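Local coordinates for substrate-binding protein (Synechococcus sp., PDB 6WPN), which probably binds a sugar or oligosaccharide in the periplasm, serving as the substrate-binding component of a transport system, at residues 390-401 / 412-423. Residues are numbered along the deposited sequence; the frame is centred on the assembly and turned at random.
Sequences RLQSIIYTQLQR and AVLEAEQQWNRY
R390 lays the aliphatic part of its side chain across the ring of Y423: CG of R390 stands 3.4 Å from the Y423 ring centroid, only 4° off the ring normal, in a CH-pi contact. Bends at chi2 and chi3 then fold the arginine back over the phenol, bringing R390 NE to 3.2 Å from Y423 CE2. Arginine suits this exposed edge, its long aliphatic chain lying on the ring while the charged end can meet water. With an alanine in place of Y423 the ring under that chain is gone, and the arginine would probably be set free to turn. The next residue, L391, meets W420, one turn back from Y423 on the partner helix; its CD1 lies over the six-membered ring, offset toward the rim, and its CB is 3.5 Å from W420 CZ3. The two segments form an antiparallel helical hairpin near the C-terminus of this solute-binding protein, their axes 8.6 Å apart at 155°. Small A416 and A412 permit that closeness: I394 rests CG2 against A416, while Q398 enters as a knob among A412, E415, A416 and Q419. The Q398 chain, bent at chi2, brings OE1 to 3.2 Å from CB of E415, and R401 NH1 donates to a lone pair of Q398 OE1 at 3.1 Å, which favours this setting of the amide. Further out, buried W420, broad and apolar toward L391, has its NE1 satisfied by O of Q212, and F225 of helix 219-233 packs against I395 and A412.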
ATOM      1  N   ARG A 390     -11.790  -5.790   8.887  1.00 67.17           N
ATOM      2  CA  ARG A 390     -12.598  -6.910   9.356  1.00 71.98           C
ATOM      3  C   ARG A 390     -12.946  -7.833   8.195  1.00 60.10           C
ATOM      4  O   ARG A 390     -12.866  -9.061   8.313  1.00 60.54           O
ATOM      5  CB  ARG A 390     -13.884  -6.386   9.997  1.00 76.45           C
ATOM      6  CG  ARG A 390     -14.830  -7.459  10.518  1.00 81.65           C
ATOM      7  CD  ARG A 390     -14.307  -8.105  11.786  1.00 94.36           C
ATOM      8  NE  ARG A 390     -14.213  -7.100  12.846  1.00108.79           N
ATOM      9  CZ  ARG A 390     -13.794  -7.339  14.084  1.00115.33           C
ATOM     10  NH1 ARG A 390     -13.427  -8.563  14.438  1.00120.67           N
ATOM     11  NH2 ARG A 390     -13.753  -6.350  14.970  1.00111.23           N
ATOM     12  N   LEU A 391     -13.325  -7.245   7.057  1.00 50.62           N
ATOM     13  CA  LEU A 391     -13.636  -8.021   5.862  1.00 45.55           C
ATOM     14  C   LEU A 391     -12.409  -8.766   5.350  1.00 44.01           C
ATOM     15  O   LEU A 391     -12.495  -9.947   4.996  1.00 47.57           O
ATOM     16  CB  LEU A 391     -14.190  -7.091   4.783  1.00 54.18           C
ATOM     17  CG  LEU A 391     -14.488  -7.700   3.416  1.00 58.44           C
ATOM     18  CD1 LEU A 391     -15.675  -8.643   3.519  1.00 49.33           C
ATOM     19  CD2 LEU A 391     -14.739  -6.612   2.379  1.00 51.03           C
ATOM     20  N   GLN A 392     -11.258  -8.092   5.303  1.00 44.84           N
ATOM     21  CA  GLN A 392     -10.032  -8.754   4.871  1.00 47.01           C
ATOM     22  C   GLN A 392      -9.715  -9.955   5.750  1.00 53.49           C
ATOM     23  O   GLN A 392      -9.343 -11.023   5.247  1.00 58.18           O
ATOM     24  CB  GLN A 392      -8.866  -7.770   4.894  1.00 50.74           C
ATOM     25  CG  GLN A 392      -7.517  -8.432   4.667  1.00 52.21           C
ATOM     26  CD  GLN A 392      -6.367  -7.448   4.743  1.00 58.88           C
ATOM     27  OE1 GLN A 392      -6.366  -6.424   4.065  1.00 61.00           O
ATOM     28  NE2 GLN A 392      -5.383  -7.755   5.576  1.00 51.52           N
ATOM     29  N   SER A 393      -9.849  -9.797   7.067  1.00 51.75           N
ATOM     30  CA  SER A 393      -9.527 -10.887   7.980  1.00 50.95           C
ATOM     31  C   SER A 393     -10.442 -12.085   7.755  1.00 46.87           C
ATOM     32  O   SER A 393      -9.984 -13.232   7.761  1.00 50.20           O
ATOM     33  CB  SER A 393      -9.612 -10.398   9.423  1.00 42.12           C
ATOM     34  OG  SER A 393      -9.264 -11.436  10.320  1.00 64.21           O
ATOM     35  N   ILE A 394     -11.741 -11.838   7.572  1.00 47.43           N
ATOM     36  CA  ILE A 394     -12.682 -12.933   7.352  1.00 45.63           C
ATOM     37  C   ILE A 394     -12.356 -13.664   6.055  1.00 48.29           C
ATOM     38  O   ILE A 394     -12.371 -14.899   5.997  1.00 49.19           O
ATOM     39  CB  ILE A 394     -14.131 -12.408   7.368  1.00 53.19           C
ATOM     40  CG1 ILE A 394     -14.510 -11.925   8.773  1.00 49.00           C
ATOM     41  CG2 ILE A 394     -15.101 -13.475   6.889  1.00 53.67           C
ATOM     42  CD1 ILE A 394     -15.925 -11.446   8.880  1.00 51.30           C
ATOM     43  N   ILE A 395     -12.068 -12.916   4.993  1.00 43.62           N
ATOM     44  CA  ILE A 395     -11.781 -13.543   3.708  1.00 49.17           C
ATOM     45  C   ILE A 395     -10.472 -14.325   3.778  1.00 49.30           C
ATOM     46  O   ILE A 395     -10.407 -15.489   3.368  1.00 41.36           O
ATOM     47  CB  ILE A 395     -11.754 -12.485   2.590  1.00 45.55           C
ATOM     48  CG1 ILE A 395     -13.147 -11.876   2.408  1.00 48.52           C
ATOM     49  CG2 ILE A 395     -11.247 -13.098   1.290  1.00 41.32           C
ATOM     50  CD1 ILE A 395     -13.202 -10.780   1.366  1.00 43.80           C
ATOM     51  N   TYR A 396      -9.422 -13.711   4.332  1.00 39.98           N
ATOM     52  CA  TYR A 396      -8.136 -14.399   4.424  1.00 48.41           C
ATOM     53  C   TYR A 396      -8.239 -15.671   5.261  1.00 44.42           C
ATOM     54  O   TYR A 396      -7.620 -16.691   4.931  1.00 38.95           O
ATOM     55  CB  TYR A 396      -7.067 -13.473   5.012  1.00 42.94           C
ATOM     56  CG  TYR A 396      -6.544 -12.401   4.074  1.00 39.01           C
ATOM     57  CD1 TYR A 396      -7.267 -12.002   2.957  1.00 40.05           C
ATOM     58  CD2 TYR A 396      -5.305 -11.814   4.295  1.00 41.91           C
ATOM     59  CE1 TYR A 396      -6.788 -11.025   2.109  1.00 38.76           C
ATOM     60  CE2 TYR A 396      -4.809 -10.841   3.450  1.00 38.48           C
ATOM     61  CZ  TYR A 396      -5.553 -10.450   2.356  1.00 46.55           C
ATOM     62  OH  TYR A 396      -5.063  -9.480   1.510  1.00 47.91           O
ATOM     63  N   THR A 397      -9.012 -15.630   6.352  1.00 40.92           N
ATOM     64  CA  THR A 397      -9.157 -16.803   7.213  1.00 41.96           C
ATOM     65  C   THR A 397      -9.856 -17.943   6.487  1.00 49.10           C
ATOM     66  O   THR A 397      -9.419 -19.097   6.562  1.00 52.12           O
ATOM     67  CB  THR A 397      -9.922 -16.441   8.486  1.00 47.11           C
ATOM     68  OG1 THR A 397      -9.159 -15.502   9.255  1.00 55.80           O
ATOM     69  CG2 THR A 397     -10.191 -17.688   9.319  1.00 44.93           C
ATOM     70  N   GLN A 398     -10.966 -17.647   5.806  1.00 51.84           N
ATOM     71  CA  GLN A 398     -11.690 -18.695   5.092  1.00 57.78           C
ATOM     72  C   GLN A 398     -10.883 -19.214   3.906  1.00 47.55           C
ATOM     73  O   GLN A 398     -10.844 -20.423   3.655  1.00 44.36           O
ATOM     74  CB  GLN A 398     -13.056 -18.180   4.632  1.00 52.51           C
ATOM     75  CG  GLN A 398     -14.017 -17.860   5.770  1.00 55.98           C
ATOM     76  CD  GLN A 398     -14.116 -18.980   6.792  1.00 57.94           C
ATOM     77  OE1 GLN A 398     -14.209 -20.159   6.441  1.00 60.03           O
ATOM     78  NE2 GLN A 398     -14.108 -18.614   8.070  1.00 54.48           N
ATOM     79  N   LEU A 399     -10.226 -18.316   3.171  1.00 50.82           N
ATOM     80  CA  LEU A 399      -9.384 -18.762   2.067  1.00 50.92           C
ATOM     81  C   LEU A 399      -8.271 -19.663   2.580  1.00 52.01           C
ATOM     82  O   LEU A 399      -7.923 -20.664   1.943  1.00 42.13           O
ATOM     83  CB  LEU A 399      -8.803 -17.557   1.328  1.00 39.33           C
ATOM     84  CG  LEU A 399      -7.860 -17.858   0.160  1.00 43.97           C
ATOM     85  CD1 LEU A 399      -8.560 -18.703  -0.888  1.00 39.42           C
ATOM     86  CD2 LEU A 399      -7.346 -16.576  -0.460  1.00 42.50           C
ATOM     87  N   GLN A 400      -7.752 -19.354   3.767  1.00 50.98           N
ATOM     88  CA  GLN A 400      -6.699 -20.162   4.364  1.00 49.25           C
ATOM     89  C   GLN A 400      -7.179 -21.578   4.653  1.00 50.65           C
ATOM     90  O   GLN A 400      -6.444 -22.547   4.429  1.00 46.60           O
ATOM     91  CB  GLN A 400      -6.215 -19.476   5.636  1.00 48.69           C
ATOM     92  CG  GLN A 400      -4.926 -19.994   6.197  1.00 65.93           C
ATOM     93  CD  GLN A 400      -4.388 -19.072   7.274  1.00 75.67           C
ATOM     94  OE1 GLN A 400      -4.474 -17.847   7.153  1.00 69.46           O
ATOM     95  NE2 GLN A 400      -3.835 -19.655   8.336  1.00 77.14           N
ATOM     96  N   ARG A 401      -8.415 -21.721   5.136  1.00 47.69           N
ATOM     97  CA  ARG A 401      -8.970 -23.051   5.365  1.00 43.53           C
ATOM     98  C   ARG A 401      -9.103 -23.835   4.067  1.00 43.89           C
ATOM     99  O   ARG A 401      -8.952 -25.061   4.065  1.00 49.78           O
ATOM    100  CB  ARG A 401     -10.334 -22.945   6.046  1.00 57.17           C
ATOM    101  CG  ARG A 401     -10.313 -22.287   7.409  1.00 46.02           C
ATOM    102  CD  ARG A 401     -11.725 -22.134   7.923  1.00 48.22           C
ATOM    103  NE  ARG A 401     -12.309 -23.423   8.260  1.00 51.05           N
ATOM    104  CZ  ARG A 401     -13.609 -23.627   8.445  1.00 56.49           C
ATOM    105  NH1 ARG A 401     -14.460 -22.622   8.301  1.00 61.97           N
ATOM    106  NH2 ARG A 401     -14.057 -24.833   8.770  1.00 53.93           N
ATOM    107  N   ALA A 412     -15.468 -21.924   1.505  1.00 58.00           N
ATOM    108  CA  ALA A 412     -14.853 -20.726   2.069  1.00 60.48           C
ATOM    109  C   ALA A 412     -15.652 -19.478   1.716  1.00 56.62           C
ATOM    110  O   ALA A 412     -15.869 -18.606   2.566  1.00 52.66           O
ATOM    111  CB  ALA A 412     -13.408 -20.596   1.581  1.00 46.99           C
ATOM    112  N   VAL A 413     -16.097 -19.380   0.460  1.00 65.62           N
ATOM    113  CA  VAL A 413     -16.891 -18.237   0.016  1.00 60.73           C
ATOM    114  C   VAL A 413     -18.144 -18.099   0.865  1.00 60.82           C
ATOM    115  O   VAL A 413     -18.477 -17.007   1.340  1.00 64.61           O
ATOM    116  CB  VAL A 413     -17.242 -18.379  -1.475  1.00 61.98           C
ATOM    117  CG1 VAL A 413     -18.117 -17.223  -1.926  1.00 59.70           C
ATOM    118  CG2 VAL A 413     -15.974 -18.459  -2.306  1.00 60.64           C
ATOM    119  N   LEU A 414     -18.864 -19.203   1.056  1.00 55.87           N
ATOM    120  CA  LEU A 414     -20.101 -19.142   1.824  1.00 65.60           C
ATOM    121  C   LEU A 414     -19.829 -18.757   3.271  1.00 65.32           C
ATOM    122  O   LEU A 414     -20.534 -17.914   3.839  1.00 64.41           O
ATOM    123  CB  LEU A 414     -20.833 -20.481   1.759  1.00 64.18           C
ATOM    124  CG  LEU A 414     -22.219 -20.376   2.382  1.00 85.61           C
ATOM    125  CD1 LEU A 414     -23.121 -19.527   1.489  1.00 96.03           C
ATOM    126  CD2 LEU A 414     -22.825 -21.744   2.662  1.00 85.90           C
ATOM    127  N   GLU A 415     -18.802 -19.355   3.882  1.00 65.45           N
ATOM    128  CA  GLU A 415     -18.476 -19.024   5.264  1.00 65.12           C
ATOM    129  C   GLU A 415     -18.079 -17.562   5.394  1.00 58.52           C
ATOM    130  O   GLU A 415     -18.510 -16.874   6.325  1.00 68.61           O
ATOM    131  CB  GLU A 415     -17.350 -19.924   5.774  1.00 66.16           C
ATOM    132  CG  GLU A 415     -17.704 -21.403   5.883  1.00 72.24           C
ATOM    133  CD  GLU A 415     -18.569 -21.720   7.085  1.00 87.64           C
ATOM    134  OE1 GLU A 415     -18.765 -20.822   7.932  1.00 93.35           O
ATOM    135  OE2 GLU A 415     -19.058 -22.867   7.180  1.00 97.06           O
ATOM    136  N   ALA A 416     -17.274 -17.061   4.455  1.00 53.14           N
ATOM    137  CA  ALA A 416     -16.900 -15.650   4.487  1.00 56.09           C
ATOM    138  C   ALA A 416     -18.118 -14.752   4.307  1.00 60.80           C
ATOM    139  O   ALA A 416     -18.281 -13.760   5.028  1.00 64.10           O
ATOM    140  CB  ALA A 416     -15.850 -15.358   3.417  1.00 49.65           C
ATOM    141  N   GLU A 417     -18.987 -15.086   3.353  1.00 61.26           N
ATOM    142  CA  GLU A 417     -20.180 -14.279   3.118  1.00 65.51           C
ATOM    143  C   GLU A 417     -21.062 -14.228   4.361  1.00 68.18           C
ATOM    144  O   GLU A 417     -21.544 -13.161   4.753  1.00 67.46           O
ATOM    145  CB  GLU A 417     -20.958 -14.832   1.923  1.00 62.56           C
ATOM    146  CG  GLU A 417     -22.296 -14.157   1.693  1.00 68.59           C
ATOM    147  CD  GLU A 417     -23.185 -14.934   0.739  1.00 77.06           C
ATOM    148  OE1 GLU A 417     -23.315 -16.169   0.906  1.00 78.36           O
ATOM    149  OE2 GLU A 417     -23.749 -14.308  -0.183  1.00 75.15           O
ATOM    150  N   GLN A 418     -21.283 -15.381   4.993  1.00 68.39           N
ATOM    151  CA  GLN A 418     -22.169 -15.434   6.151  1.00 72.51           C
ATOM    152  C   GLN A 418     -21.549 -14.756   7.367  1.00 71.18           C
ATOM    153  O   GLN A 418     -22.250 -14.085   8.132  1.00 63.86           O
ATOM    154  CB  GLN A 418     -22.519 -16.888   6.458  1.00 73.24           C
ATOM    155  CG  GLN A 418     -23.380 -17.533   5.387  1.00 87.75           C
ATOM    156  CD  GLN A 418     -23.460 -19.039   5.527  1.00100.45           C
ATOM    157  OE1 GLN A 418     -22.718 -19.643   6.302  1.00102.56           O
ATOM    158  NE2 GLN A 418     -24.372 -19.655   4.782  1.00106.52           N
ATOM    159  N   GLN A 419     -20.235 -14.909   7.557  1.00 60.49           N
ATOM    160  CA  GLN A 419     -19.571 -14.245   8.675  1.00 62.53           C
ATOM    161  C   GLN A 419     -19.570 -12.730   8.507  1.00 68.78           C
ATOM    162  O   GLN A 419     -19.792 -11.997   9.477  1.00 75.40           O
ATOM    163  CB  GLN A 419     -18.150 -14.776   8.838  1.00 58.87           C
ATOM    164  CG  GLN A 419     -18.101 -16.192   9.375  1.00 62.73           C
ATOM    165  CD  GLN A 419     -16.704 -16.615   9.771  1.00 68.18           C
ATOM    166  OE1 GLN A 419     -15.759 -15.829   9.684  1.00 68.78           O
ATOM    167  NE2 GLN A 419     -16.562 -17.863  10.212  1.00 72.44           N
ATOM    168  N   TRP A 420     -19.306 -12.236   7.294  1.00 61.10           N
ATOM    169  CA  TRP A 420     -19.337 -10.791   7.086  1.00 58.27           C
ATOM    170  C   TRP A 420     -20.741 -10.234   7.295  1.00 59.25           C
ATOM    171  O   TRP A 420     -20.908  -9.163   7.889  1.00 70.28           O
ATOM    172  CB  TRP A 420     -18.828 -10.425   5.691  1.00 55.62           C
ATOM    173  CG  TRP A 420     -19.088  -8.979   5.384  1.00 62.41           C
ATOM    174  CD1 TRP A 420     -20.087  -8.471   4.604  1.00 66.00           C
ATOM    175  CD2 TRP A 420     -18.368  -7.850   5.898  1.00 63.87           C
ATOM    176  NE1 TRP A 420     -20.021  -7.098   4.586  1.00 68.42           N
ATOM    177  CE2 TRP A 420     -18.974  -6.693   5.372  1.00 65.60           C
ATOM    178  CE3 TRP A 420     -17.261  -7.708   6.745  1.00 62.91           C
ATOM    179  CZ2 TRP A 420     -18.509  -5.409   5.660  1.00 64.28           C
ATOM    180  CZ3 TRP A 420     -16.801  -6.434   7.032  1.00 55.00           C
ATOM    181  CH2 TRP A 420     -17.425  -5.301   6.491  1.00 60.80           C
ATOM    182  N   ASN A 421     -21.764 -10.935   6.801  1.00 61.29           N
ATOM    183  CA  ASN A 421     -23.128 -10.447   6.968  1.00 77.12           C
ATOM    184  C   ASN A 421     -23.559 -10.489   8.428  1.00 83.71           C
ATOM    185  O   ASN A 421     -24.396  -9.682   8.850  1.00 88.77           O
ATOM    186  CB  ASN A 421     -24.088 -11.252   6.091  1.00 75.75           C
ATOM    187  CG  ASN A 421     -23.950 -10.916   4.616  1.00 72.04           C
ATOM    188  OD1 ASN A 421     -23.489  -9.835   4.256  1.00 69.12           O
ATOM    189  ND2 ASN A 421     -24.343 -11.846   3.755  1.00 76.34           N
ATOM    190  N   ARG A 422     -23.008 -11.424   9.206  1.00 87.27           N
ATOM    191  CA  ARG A 422     -23.171 -11.389  10.656  1.00 91.31           C
ATOM    192  C   ARG A 422     -22.644 -10.080  11.230  1.00 90.58           C
ATOM    193  O   ARG A 422     -23.330  -9.404  12.007  1.00 94.04           O
ATOM    194  CB  ARG A 422     -22.422 -12.567  11.279  1.00 98.25           C
ATOM    195  CG  ARG A 422     -23.129 -13.909  11.250  1.00109.62           C
ATOM    196  CD  ARG A 422     -22.123 -15.017  11.555  1.00115.10           C
ATOM    197  NE  ARG A 422     -21.278 -14.702  12.706  1.00118.24           N
ATOM    198  CZ  ARG A 422     -20.218 -15.417  13.075  1.00114.08           C
ATOM    199  NH1 ARG A 422     -19.862 -16.492  12.382  1.00110.96           N
ATOM    200  NH2 ARG A 422     -19.504 -15.054  14.132  1.00109.76           N
ATOM    201  N   TYR A 423     -21.420  -9.710  10.852  1.00 83.26           N
ATOM    202  CA  TYR A 423     -20.808  -8.475  11.334  1.00 80.24           C
ATOM    203  C   TYR A 423     -21.541  -7.247  10.800  1.00 84.67           C
ATOM    204  O   TYR A 423     -21.777  -6.286  11.542  1.00 76.55           O
ATOM    205  CB  TYR A 423     -19.329  -8.465  10.931  1.00 69.35           C
ATOM    206  CG  TYR A 423     -18.530  -7.220  11.266  1.00 73.82           C
ATOM    207  CD1 TYR A 423     -18.328  -6.221  10.321  1.00 76.65           C
ATOM    208  CD2 TYR A 423     -17.945  -7.063  12.518  1.00 79.92           C
ATOM    209  CE1 TYR A 423     -17.582  -5.090  10.621  1.00 80.35           C
ATOM    210  CE2 TYR A 423     -17.197  -5.938  12.825  1.00 78.86           C
ATOM    211  CZ  TYR A 423     -17.018  -4.955  11.874  1.00 82.56           C
ATOM    212  OH  TYR A 423     -16.276  -3.836  12.178  1.00 84.20           O
TER